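Protein S100-A5 (Homo sapiens, PDB 6WN7) binds calcium, zinc and copper ions as a homodimeric EF-hand protein of the S100 family, with calcium and copper competing for the same sites. Local coordinates at residues 34-38 / 55-59. The protein carries 2 engineered substitutions. Numbering follows the deposited sequence.
With CA (calcium ion), chain K.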
ATOM      1  N   ARG B  34      -9.753  -9.176 -15.236  1.00 13.58           N
ATOM      2  CA  ARG B  34     -10.800  -9.395 -14.261  1.00 10.85           C
ATOM      3  C   ARG B  34     -10.652 -10.767 -13.613  1.00 10.88           C
ATOM      4  O   ARG B  34     -10.813 -10.896 -12.402  1.00 12.16           O
ATOM      5  CB  ARG B  34     -12.166  -9.231 -14.908  1.00 14.49           C
ATOM      6  CG  ARG B  34     -13.309  -9.115 -13.880  1.00 19.02           C
ATOM      7  CD  ARG B  34     -14.687  -9.154 -14.550  1.00 21.63           C
ATOM      8  NE  ARG B  34     -15.778  -9.443 -13.618  1.00 20.53           N
ATOM      9  CZ  ARG B  34     -16.115 -10.661 -13.198  1.00 18.16           C
ATOM     10  NH1 ARG B  34     -17.123 -10.815 -12.352  1.00 18.09           N
ATOM     11  NH2 ARG B  34     -15.446 -11.729 -13.616  1.00 19.59           N
ATOM     12  N   LYS B  35     -10.317 -11.799 -14.395  1.00 10.89           N
ATOM     13  CA  LYS B  35     -10.054 -13.117 -13.813  1.00 10.93           C
ATOM     14  C   LYS B  35      -8.921 -13.064 -12.793  1.00 11.60           C
ATOM     15  O   LYS B  35      -9.007 -13.626 -11.700  1.00 12.28           O
ATOM     16  CB  LYS B  35      -9.639 -14.094 -14.911  1.00 13.35           C
ATOM     17  N   GLU B  36      -7.828 -12.400 -13.130  1.00 11.60           N
ATOM     18  CA  GLU B  36      -6.676 -12.400 -12.251  1.00 10.95           C
ATOM     19  C   GLU B  36      -6.951 -11.612 -10.979  1.00 11.75           C
ATOM     20  O   GLU B  36      -6.491 -11.992  -9.899  1.00 12.32           O
ATOM     21  CB  GLU B  36      -5.483 -11.867 -13.035  1.00 12.12           C
ATOM     22  CG  GLU B  36      -5.056 -12.756 -14.226  1.00 10.94           C
ATOM     23  CD  GLU B  36      -4.003 -12.074 -15.119  1.00 10.92           C
ATOM     24  OE1 GLU B  36      -3.951 -10.850 -15.115  1.00 11.69           O
ATOM     25  OE2 GLU B  36      -3.245 -12.734 -15.832  1.00 11.09           O
ATOM     26  N   LEU B  37      -7.713 -10.525 -11.082  1.00 12.51           N
ATOM     27  CA  LEU B  37      -8.054  -9.744  -9.899  1.00 11.95           C
ATOM     28  C   LEU B  37      -8.936 -10.543  -8.950  1.00 12.18           C
ATOM     29  O   LEU B  37      -8.722 -10.545  -7.732  1.00 11.02           O
ATOM     30  CB  LEU B  37      -8.761  -8.473 -10.345  1.00 12.43           C
ATOM     31  CG  LEU B  37      -9.145  -7.578  -9.177  1.00 13.10           C
ATOM     32  CD1 LEU B  37      -7.906  -6.944  -8.559  1.00 14.30           C
ATOM     33  CD2 LEU B  37     -10.133  -6.544  -9.609  1.00 13.36           C
ATOM     34  N   LYS B  38      -9.925 -11.242  -9.492  1.00 12.42           N
ATOM     35  CA  LYS B  38     -10.793 -12.068  -8.662  1.00 13.34           C
ATOM     36  C   LYS B  38     -10.017 -13.189  -7.981  1.00 13.30           C
ATOM     37  O   LYS B  38     -10.276 -13.507  -6.813  1.00 14.31           O
ATOM     38  CB  LYS B  38     -11.936 -12.602  -9.532  1.00 15.84           C
ATOM     39  CG  LYS B  38     -12.853 -13.599  -8.886  1.00 19.73           C
ATOM     40  CD  LYS B  38     -13.925 -14.044  -9.883  1.00 22.78           C
ATOM     41  CE  LYS B  38     -14.033 -15.567  -9.959  1.00 27.82           C
ATOM     42  NZ  LYS B  38     -15.227 -16.083 -10.722  1.00 29.23           N
ATOM     43  N   ILE B  55     -17.153  -7.795  -8.010  1.00 17.80           N
ATOM     44  CA  ILE B  55     -15.958  -7.771  -8.843  1.00 17.84           C
ATOM     45  C   ILE B  55     -16.136  -6.807 -10.009  1.00 15.64           C
ATOM     46  O   ILE B  55     -15.211  -6.071 -10.380  1.00 14.61           O
ATOM     47  CB  ILE B  55     -15.649  -9.195  -9.345  1.00 18.04           C
ATOM     48  CG1 ILE B  55     -15.372 -10.140  -8.184  1.00 16.19           C
ATOM     49  CG2 ILE B  55     -14.474  -9.162 -10.353  1.00 20.24           C
ATOM     50  CD1 ILE B  55     -13.974 -10.059  -7.690  1.00 18.47           C
ATOM     51  N   ASP B  56     -17.318  -6.833 -10.634  1.00 16.48           N
ATOM     52  CA  ASP B  56     -17.620  -5.892 -11.706  1.00 16.62           C
ATOM     53  C   ASP B  56     -17.411  -4.461 -11.233  1.00 15.93           C
ATOM     54  O   ASP B  56     -16.768  -3.656 -11.903  1.00 16.16           O
ATOM     55  CB  ASP B  56     -19.081  -6.031 -12.149  1.00 19.61           C
ATOM     56  CG  ASP B  56     -19.430  -7.405 -12.662  1.00 24.74           C
ATOM     57  OD1 ASP B  56     -18.549  -8.279 -12.734  1.00 27.51           O
ATOM     58  OD2 ASP B  56     -20.611  -7.609 -12.997  1.00 26.86           O
ATOM     59  N   ASP B  57     -17.995  -4.123 -10.094  1.00 14.68           N
ATOM     60  CA  ASP B  57     -18.000  -2.740  -9.663  1.00 15.65           C
ATOM     61  C   ASP B  57     -16.596  -2.290  -9.296  1.00 14.59           C
ATOM     62  O   ASP B  57     -16.199  -1.170  -9.616  1.00 15.49           O
ATOM     63  CB  ASP B  57     -18.964  -2.584  -8.479  1.00 19.76           C
ATOM     64  CG  ASP B  57     -20.433  -2.981  -8.815  1.00 19.67           C
ATOM     65  OD1 ASP B  57     -20.721  -3.537  -9.885  1.00 21.12           O
ATOM     66  OD2 ASP B  57     -21.312  -2.729  -7.984  1.00 19.97           O
ATOM     67  N   LEU B  58     -15.833  -3.151  -8.618  1.00 15.71           N
ATOM     68  CA  LEU B  58     -14.464  -2.809  -8.244  1.00 14.40           C
ATOM     69  C   LEU B  58     -13.559  -2.735  -9.474  1.00 14.19           C
ATOM     70  O   LEU B  58     -12.738  -1.824  -9.592  1.00 19.10           O
ATOM     71  CB  LEU B  58     -13.944  -3.839  -7.254  1.00 16.67           C
ATOM     72  CG  LEU B  58     -12.494  -3.678  -6.800  1.00 15.04           C
ATOM     73  CD1 LEU B  58     -12.417  -2.516  -5.849  1.00 15.32           C
ATOM     74  CD2 LEU B  58     -11.993  -4.946  -6.159  1.00 13.52           C
ATOM     75  N   MET B  59     -13.804  -3.588 -10.417  1.00 13.81           N
ATOM     76  CA  MET B  59     -13.082  -3.559 -11.667  1.00 14.09           C
ATOM     77  C   MET B  59     -13.277  -2.192 -12.401  1.00 16.79           C
ATOM     78  O   MET B  59     -12.365  -1.492 -12.864  1.00 17.69           O
ATOM     79  CB  MET B  59     -13.453  -4.750 -12.623  1.00 16.19           C
ATOM     80  CG  MET B  59     -12.672  -4.817 -13.896  1.00 18.17           C
ATOM     81  SD  MET B  59     -10.989  -5.470 -13.710  1.00 20.14           S
ATOM     82  CE  MET B  59     -10.304  -4.923 -15.263  1.00 24.49           C
TER
HETATM   83 CA    CA K 101      -2.322 -10.506 -16.795  1.00 12.02          CA
HETATM   84  O   HOH W   1      -4.010  -9.525 -18.074  1.00 15.99           O
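Arg34 reaches across to helix 52-62 and lays its guanidinium over Ile55 before closing on the carboxylate of Asp56. CG2 of Ile55 sits 3.4 Å above one face of the guanidinium plane, toward its rim. With CG anti to the backbone N (chi1 -166°) and the chain extended as far as NE, the arginine spans the gap between the helices and meets Asp56 side-on. NE and NH1 both donate to the same oxygen, OD1: the NH1 to OD1 distance is 2.9 Å, and NE lies 3.1 Å from that OD1. Neither bond is straight, since one acceptor is shared by two N-H groups, and the guanidinium and carboxylate planes are turned 56° apart. NH1 also makes a weak hydrogen bond to the carbonyl of Glu52. Cut back to an alanine, this position would probably leave the Asp56 carboxylate without its charged mate and take the cover off CG2 of Ile55.

The other branch of Ile55 reaches helix 34-44, where CD1 packs 3.7 Å from CB of Lys38, the two side chains crossing at about a right angle. These are the exiting helix of the first EF-hand and the entering helix of the second, their short axes at 109° and 10.7 Å apart at closest approach. Glu36 takes no part in the packing and chelates calcium through OE1 and OE2, joined by the backbone carbonyls of Ser23, Glu26, Ser28 and Thr31 and by a water. Leu37 faces helix 52-62 instead, its CD2 lying 4.2 Å from CD2 of Leu58. Met59, bent at chi2, brings SD to 4.0 Å from CA of Arg34, and its side chain also touches Ile70 in the second calcium loop.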